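Local coordinates for E3 SUMO-protein ligase SIZ2 (Saccharomyces cerevisiae, PDB 6U75) that may act as a SUMO E3 ligase of the PIAS family, mediating attachment of SUMO to septins, at residues Q158-Y163 with K239-V244; D245-N250 with E256-S261. All coordinates share one frame; numbering follows the deposited sequence.

Contact 1: residues Q158-Y163 with K239-V244; sequences QATTAY and KISEFV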
loop_
_atom_site.group_PDB
_atom_site.type_symbol
_atom_site.label_atom_id
_atom_site.label_comp_id
_atom_site.label_asym_id
_atom_site.label_seq_id
_atom_site.Cartn_x
_atom_site.Cartn_y
_atom_site.Cartn_z
ATOM N N GLN A 158 -8.910 -28.484 -0.487
ATOM C CA GLN A 158 -9.424 -29.263 -1.609
ATOM C C GLN A 158 -9.137 -28.566 -2.932
ATOM O O GLN A 158 -8.767 -29.212 -3.919
ATOM C CB GLN A 158 -10.926 -29.500 -1.448
ATOM C CG GLN A 158 -11.303 -30.464 -0.331
ATOM C CD GLN A 158 -11.228 -29.832 1.045
ATOM O OE1 GLN A 158 -10.800 -28.688 1.193
ATOM N NE2 GLN A 158 -11.651 -30.576 2.061
ATOM N N ALA A 159 -9.302 -27.241 -2.969
ATOM C CA ALA A 159 -9.039 -26.499 -4.197
ATOM C C ALA A 159 -7.574 -26.607 -4.597
ATOM O O ALA A 159 -7.256 -26.787 -5.780
ATOM C CB ALA A 159 -9.441 -25.036 -4.017
ATOM N N THR A 160 -6.665 -26.506 -3.625
ATOM C CA THR A 160 -5.244 -26.605 -3.935
ATOM C C THR A 160 -4.884 -28.000 -4.431
ATOM O O THR A 160 -4.101 -28.143 -5.377
ATOM C CB THR A 160 -4.410 -26.242 -2.706
ATOM O OG1 THR A 160 -4.815 -24.961 -2.211
ATOM C CG2 THR A 160 -2.930 -26.199 -3.063
ATOM N N THR A 161 -5.437 -29.041 -3.804
ATOM C CA THR A 161 -5.174 -30.398 -4.274
ATOM C C THR A 161 -5.701 -30.599 -5.690
ATOM O O THR A 161 -5.031 -31.212 -6.533
ATOM C CB THR A 161 -5.797 -31.419 -3.322
ATOM O OG1 THR A 161 -7.151 -31.048 -3.037
ATOM C CG2 THR A 161 -5.006 -31.499 -2.024
ATOM N N ALA A 162 -6.904 -30.090 -5.970
ATOM C CA ALA A 162 -7.452 -30.193 -7.317
ATOM C C ALA A 162 -6.565 -29.473 -8.323
ATOM O O ALA A 162 -6.321 -29.981 -9.424
ATOM C CB ALA A 162 -8.870 -29.625 -7.348
ATOM N N TYR A 163 -6.073 -28.287 -7.962
ATOM C CA TYR A 163 -5.185 -27.553 -8.858
ATOM C C TYR A 163 -3.899 -28.328 -9.110
ATOM O O TYR A 163 -3.419 -28.394 -10.248
ATOM C CB TYR A 163 -4.875 -26.177 -8.272
ATOM C CG TYR A 163 -3.890 -25.375 -9.090
ATOM C CD1 TYR A 163 -4.310 -24.629 -10.183
ATOM C CD2 TYR A 163 -2.538 -25.362 -8.769
ATOM C CE1 TYR A 163 -3.413 -23.894 -10.933
ATOM C CE2 TYR A 163 -1.634 -24.630 -9.514
ATOM C CZ TYR A 163 -2.077 -23.898 -10.596
ATOM O OH TYR A 163 -1.180 -23.168 -11.340
ATOM N N LYS A 239 -6.074 -13.836 0.731
ATOM C CA LYS A 239 -6.660 -14.846 1.600
ATOM C C LYS A 239 -5.585 -15.859 1.967
ATOM O O LYS A 239 -4.616 -16.053 1.229
ATOM C CB LYS A 239 -7.853 -15.542 0.930
ATOM C CG LYS A 239 -8.939 -14.577 0.474
ATOM C CD LYS A 239 -10.247 -15.278 0.137
ATOM C CE LYS A 239 -10.095 -16.244 -1.024
ATOM N NZ LYS A 239 -11.242 -16.150 -1.973
ATOM N N ILE A 240 -5.763 -16.494 3.122
ATOM C CA ILE A 240 -4.810 -17.487 3.603
ATOM C C ILE A 240 -5.002 -18.785 2.833
ATOM O O ILE A 240 -6.126 -19.153 2.470
ATOM C CB ILE A 240 -4.978 -17.712 5.117
ATOM C CG1 ILE A 240 -4.689 -16.424 5.896
ATOM C CG2 ILE A 240 -4.071 -18.840 5.589
ATOM C CD1 ILE A 240 -3.247 -15.960 5.820
ATOM N N SER A 241 -3.898 -19.486 2.582
ATOM C CA SER A 241 -3.927 -20.785 1.918
ATOM C C SER A 241 -3.936 -21.874 2.985
ATOM O O SER A 241 -2.953 -22.048 3.713
ATOM C CB SER A 241 -2.729 -20.946 0.987
ATOM O OG SER A 241 -2.584 -22.296 0.583
ATOM N N GLU A 242 -5.045 -22.609 3.076
ATOM C CA GLU A 242 -5.153 -23.650 4.091
ATOM C C GLU A 242 -4.134 -24.760 3.869
ATOM O O GLU A 242 -3.635 -25.344 4.835
ATOM C CB GLU A 242 -6.569 -24.227 4.100
ATOM C CG GLU A 242 -6.850 -25.149 5.273
ATOM C CD GLU A 242 -8.213 -25.806 5.188
ATOM O OE1 GLU A 242 -8.852 -25.718 4.118
ATOM O OE2 GLU A 242 -8.646 -26.411 6.192
ATOM N N PHE A 243 -3.806 -25.058 2.611
ATOM C CA PHE A 243 -2.883 -26.151 2.316
ATOM C C PHE A 243 -1.493 -25.862 2.876
ATOM O O PHE A 243 -0.955 -26.634 3.682
ATOM C CB PHE A 243 -2.830 -26.372 0.801
ATOM C CG PHE A 243 -2.145 -27.643 0.391
ATOM C CD1 PHE A 243 -2.710 -28.876 0.674
ATOM C CD2 PHE A 243 -0.945 -27.606 -0.303
ATOM C CE1 PHE A 243 -2.084 -30.046 0.291
ATOM C CE2 PHE A 243 -0.317 -28.774 -0.691
ATOM C CZ PHE A 243 -0.887 -29.994 -0.394
ATOM N N VAL A 244 -0.897 -24.743 2.459
ATOM C CA VAL A 244 0.434 -24.385 2.939
ATOM C C VAL A 244 0.408 -24.142 4.442
ATOM O O VAL A 244 1.366 -24.460 5.155
ATOM C CB VAL A 244 0.963 -23.154 2.179
ATOM C CG1 VAL A 244 2.379 -22.822 2.630
ATOM C CG2 VAL A 244 0.915 -23.392 0.677
#

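Contact 2: residues D245-N250 with E256-S261; sequences DNIIQN and EQVEIS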
loop_
_atom_site.group_PDB
_atom_site.type_symbol
_atom_site.label_atom_id
_atom_site.label_comp_id
_atom_site.label_asym_id
_atom_site.label_seq_id
_atom_site.Cartn_x
_atom_site.Cartn_y
_atom_site.Cartn_z
ATOM N N ASP A 245 -0.685 -23.567 4.947
ATOM C CA ASP A 245 -0.789 -23.322 6.381
ATOM C C ASP A 245 -0.732 -24.626 7.166
ATOM O O ASP A 245 -0.025 -24.723 8.176
ATOM C CB ASP A 245 -2.081 -22.564 6.688
ATOM C CG ASP A 245 -2.249 -22.275 8.164
ATOM O OD1 ASP A 245 -1.486 -21.440 8.697
ATOM O OD2 ASP A 245 -3.143 -22.881 8.792
ATOM N N ASN A 246 -1.466 -25.644 6.713
ATOM C CA ASN A 246 -1.439 -26.932 7.397
ATOM C C ASN A 246 -0.078 -27.600 7.254
ATOM O O ASN A 246 0.401 -28.249 8.191
ATOM C CB ASN A 246 -2.541 -27.840 6.854
ATOM C CG ASN A 246 -3.928 -27.290 7.113
ATOM O OD1 ASN A 246 -4.109 -26.392 7.936
ATOM N ND2 ASN A 246 -4.920 -27.830 6.414
ATOM N N ILE A 247 0.562 -27.455 6.091
ATOM C CA ILE A 247 1.900 -28.018 5.928
ATOM C C ILE A 247 2.865 -27.383 6.921
ATOM O O ILE A 247 3.708 -28.066 7.514
ATOM C CB ILE A 247 2.386 -27.850 4.476
ATOM C CG1 ILE A 247 1.553 -28.732 3.544
ATOM C CG2 ILE A 247 3.874 -28.194 4.369
ATOM C CD1 ILE A 247 1.962 -28.660 2.088
ATOM N N ILE A 248 2.754 -26.069 7.122
ATOM C CA ILE A 248 3.654 -25.383 8.045
ATOM C C ILE A 248 3.360 -25.791 9.483
ATOM O O ILE A 248 4.279 -26.065 10.265
ATOM C CB ILE A 248 3.551 -23.859 7.862
ATOM C CG1 ILE A 248 4.068 -23.450 6.481
ATOM C CG2 ILE A 248 4.330 -23.141 8.959
ATOM C CD1 ILE A 248 3.764 -22.012 6.116
ATOM N N GLN A 249 2.079 -25.834 9.860
ATOM C CA GLN A 249 1.727 -26.182 11.233
ATOM C C GLN A 249 2.135 -27.605 11.590
ATOM O O GLN A 249 2.183 -27.942 12.778
ATOM C CB GLN A 249 0.224 -26.005 11.453
ATOM C CG GLN A 249 -0.248 -24.560 11.397
ATOM C CD GLN A 249 0.362 -23.702 12.488
ATOM O OE1 GLN A 249 1.534 -23.334 12.422
ATOM N NE2 GLN A 249 -0.433 -23.383 13.504
ATOM N N ASN A 250 2.428 -28.443 10.599
ATOM C CA ASN A 250 2.820 -29.830 10.813
ATOM C C ASN A 250 4.227 -30.079 10.282
ATOM O O ASN A 250 4.510 -31.110 9.666
ATOM C CB ASN A 250 1.816 -30.777 10.163
ATOM C CG ASN A 250 0.388 -30.496 10.594
ATOM O OD1 ASN A 250 -0.478 -30.209 9.767
ATOM N ND2 ASN A 250 0.137 -30.570 11.897
ATOM N N GLU A 256 12.724 -25.908 4.958
ATOM C CA GLU A 256 12.538 -24.745 4.099
ATOM C C GLU A 256 11.800 -25.063 2.809
ATOM O O GLU A 256 11.138 -24.180 2.259
ATOM C CB GLU A 256 13.893 -24.120 3.741
ATOM C CG GLU A 256 14.789 -23.832 4.933
ATOM C CD GLU A 256 16.091 -23.166 4.531
ATOM O OE1 GLU A 256 16.218 -21.936 4.711
ATOM O OE2 GLU A 256 16.986 -23.873 4.021
ATOM N N GLN A 257 11.906 -26.294 2.313
ATOM C CA GLN A 257 11.233 -26.729 1.100
ATOM C C GLN A 257 10.487 -28.025 1.380
ATOM O O GLN A 257 10.677 -28.667 2.416
ATOM C CB GLN A 257 12.224 -26.931 -0.056
ATOM C CG GLN A 257 12.855 -25.651 -0.572
ATOM C CD GLN A 257 13.635 -25.866 -1.855
ATOM O OE1 GLN A 257 14.120 -26.966 -2.124
ATOM N NE2 GLN A 257 13.753 -24.816 -2.659
ATOM N N VAL A 258 9.627 -28.409 0.437
ATOM C CA VAL A 258 8.859 -29.643 0.543
ATOM C C VAL A 258 8.572 -30.152 -0.863
ATOM O O VAL A 258 8.394 -29.371 -1.801
ATOM C CB VAL A 258 7.552 -29.427 1.344
ATOM C CG1 VAL A 258 6.642 -30.621 1.203
ATOM C CG2 VAL A 258 7.860 -29.171 2.815
ATOM N N GLU A 259 8.540 -31.474 -1.007
ATOM C CA GLU A 259 8.290 -32.131 -2.282
ATOM C C GLU A 259 6.817 -32.503 -2.376
ATOM O O GLU A 259 6.263 -33.094 -1.442
ATOM C CB GLU A 259 9.160 -33.380 -2.424
ATOM C CG GLU A 259 9.238 -33.927 -3.836
ATOM C CD GLU A 259 9.900 -35.290 -3.897
ATOM O OE1 GLU A 259 9.333 -36.200 -4.539
ATOM O OE2 GLU A 259 10.983 -35.454 -3.296
ATOM N N ILE A 260 6.193 -32.166 -3.504
ATOM C CA ILE A 260 4.773 -32.381 -3.741
ATOM C C ILE A 260 4.630 -33.242 -4.987
ATOM O O ILE A 260 5.287 -32.984 -6.004
ATOM C CB ILE A 260 4.022 -31.049 -3.918
ATOM C CG1 ILE A 260 4.061 -30.225 -2.628
ATOM C CG2 ILE A 260 2.585 -31.300 -4.361
ATOM C CD1 ILE A 260 3.007 -30.610 -1.621
ATOM N N SER A 261 3.773 -34.254 -4.910
ATOM C CA SER A 261 3.484 -35.146 -6.020
ATOM C C SER A 261 2.050 -34.921 -6.498
ATOM O O SER A 261 1.311 -34.091 -5.960
ATOM C CB SER A 261 3.710 -36.603 -5.607
ATOM O OG SER A 261 2.956 -36.930 -4.452
#

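Contact 1: residues Q158-Y163 with K239-V244
F243 meets T160 and T161 where helix 157-168 packs on the first turn of helix 242-249, and it is the common partner of both threonines. The closest pair joins the methyl CG2 of T160 to CD2 of the F243 ring at 3.7 Å, with CG of the ring almost as near. The beta carbons pack too, CB of T160 lying 3.8 Å from CB of F243. T161 touches further round the ring, its CG2 lying 4.0 Å from F243 CE1. Both methyls approach the ring at a slant. On F243 itself, CG stands anti to the backbone N (chi1 -168°), which puts the ring against the threonines.

The two threonines deal with their hydroxyls differently. T160 OG1 lies 3.9 Å from F243 CB and makes no hydrogen bond across the contact. T161 OG1 turns back to its own helix and donates to Q158 O at 2.6 Å, approaching from above the carbonyl plane with a C=O...donor angle of 107°. A162 N reaches the same oxygen from the same face, so one carbonyl serves two donors. With its hydroxyl bonded to the backbone one turn back, where K157 O is a further partner, T161 turns CG2 to the ring.

On the other segment, S241 occupies the N-cap position of helix 242-249, about 11 Å (side chain to metal) from the observed zinc; this segment lies in the predicted SP-RING zinc finger. E242 OE1 accepts from the backbone N of K157 at the start of helix 157-168, where a carboxylate would probably be favoured by the helix dipole. The interface is apolar, while the T161 hydroxyl bonds within its own helix and E242 with the start of that helix.

Contact 2: residues D245-N250 with E256-S261
I247 faces strand 257-260 from the last turn of helix 242-249 and touches it through both branches of its side chain. The shorter branch, CG2, packs on CG2 of V258 at 4.4 Å, while the longer one ends in CD1, 4.3 Å from CD1 of I260. An extended chi2 of -179° carries I247 CD1 outward to this second contact; I260, by contrast, is bent at chi2 (-83°), which brings its own CD1 round to the helix.

Beyond this first shell, W266 of strand 266-268 touches all three aliphatic residues, and L183 of strand 181-184 touches I247 and I260. Strand 257-260 is the middle strand of this antiparallel sheet. Backbone bonds of V258 with L183 and of I260 with T181 fix one side of it, and those of E259 with K267 fix the other. I164, on helix 157-168, also reaches I260.

The contact lays a helix of the predicted SP-RING-type zinc finger against a small sheet, away from the metal. No hydrogen bond crosses between the two segments: strand pairing orders the sheet, and the helix meets strand 257-260 here through branched hydrocarbon groups alone.

In the fold
Both contacts are buried, and both use helix 242-249: contact 1 its first turn, contact 2 its second. F243 of this helix bridges the two, since its CE2 lies 3.9 Å from I260 CD1 of contact 2 while the same ring packs on the threonines of helix 157-168. Their surroundings differ. Contact 1 lies nearer the zinc, joins two helices distant in sequence, and sets an aromatic ring against threonine methyls, beside a hydroxyl and a carboxylate bonded to backbone. Contact 2, away from the metal, joins segments only five residues apart and is wholly aliphatic across its interface.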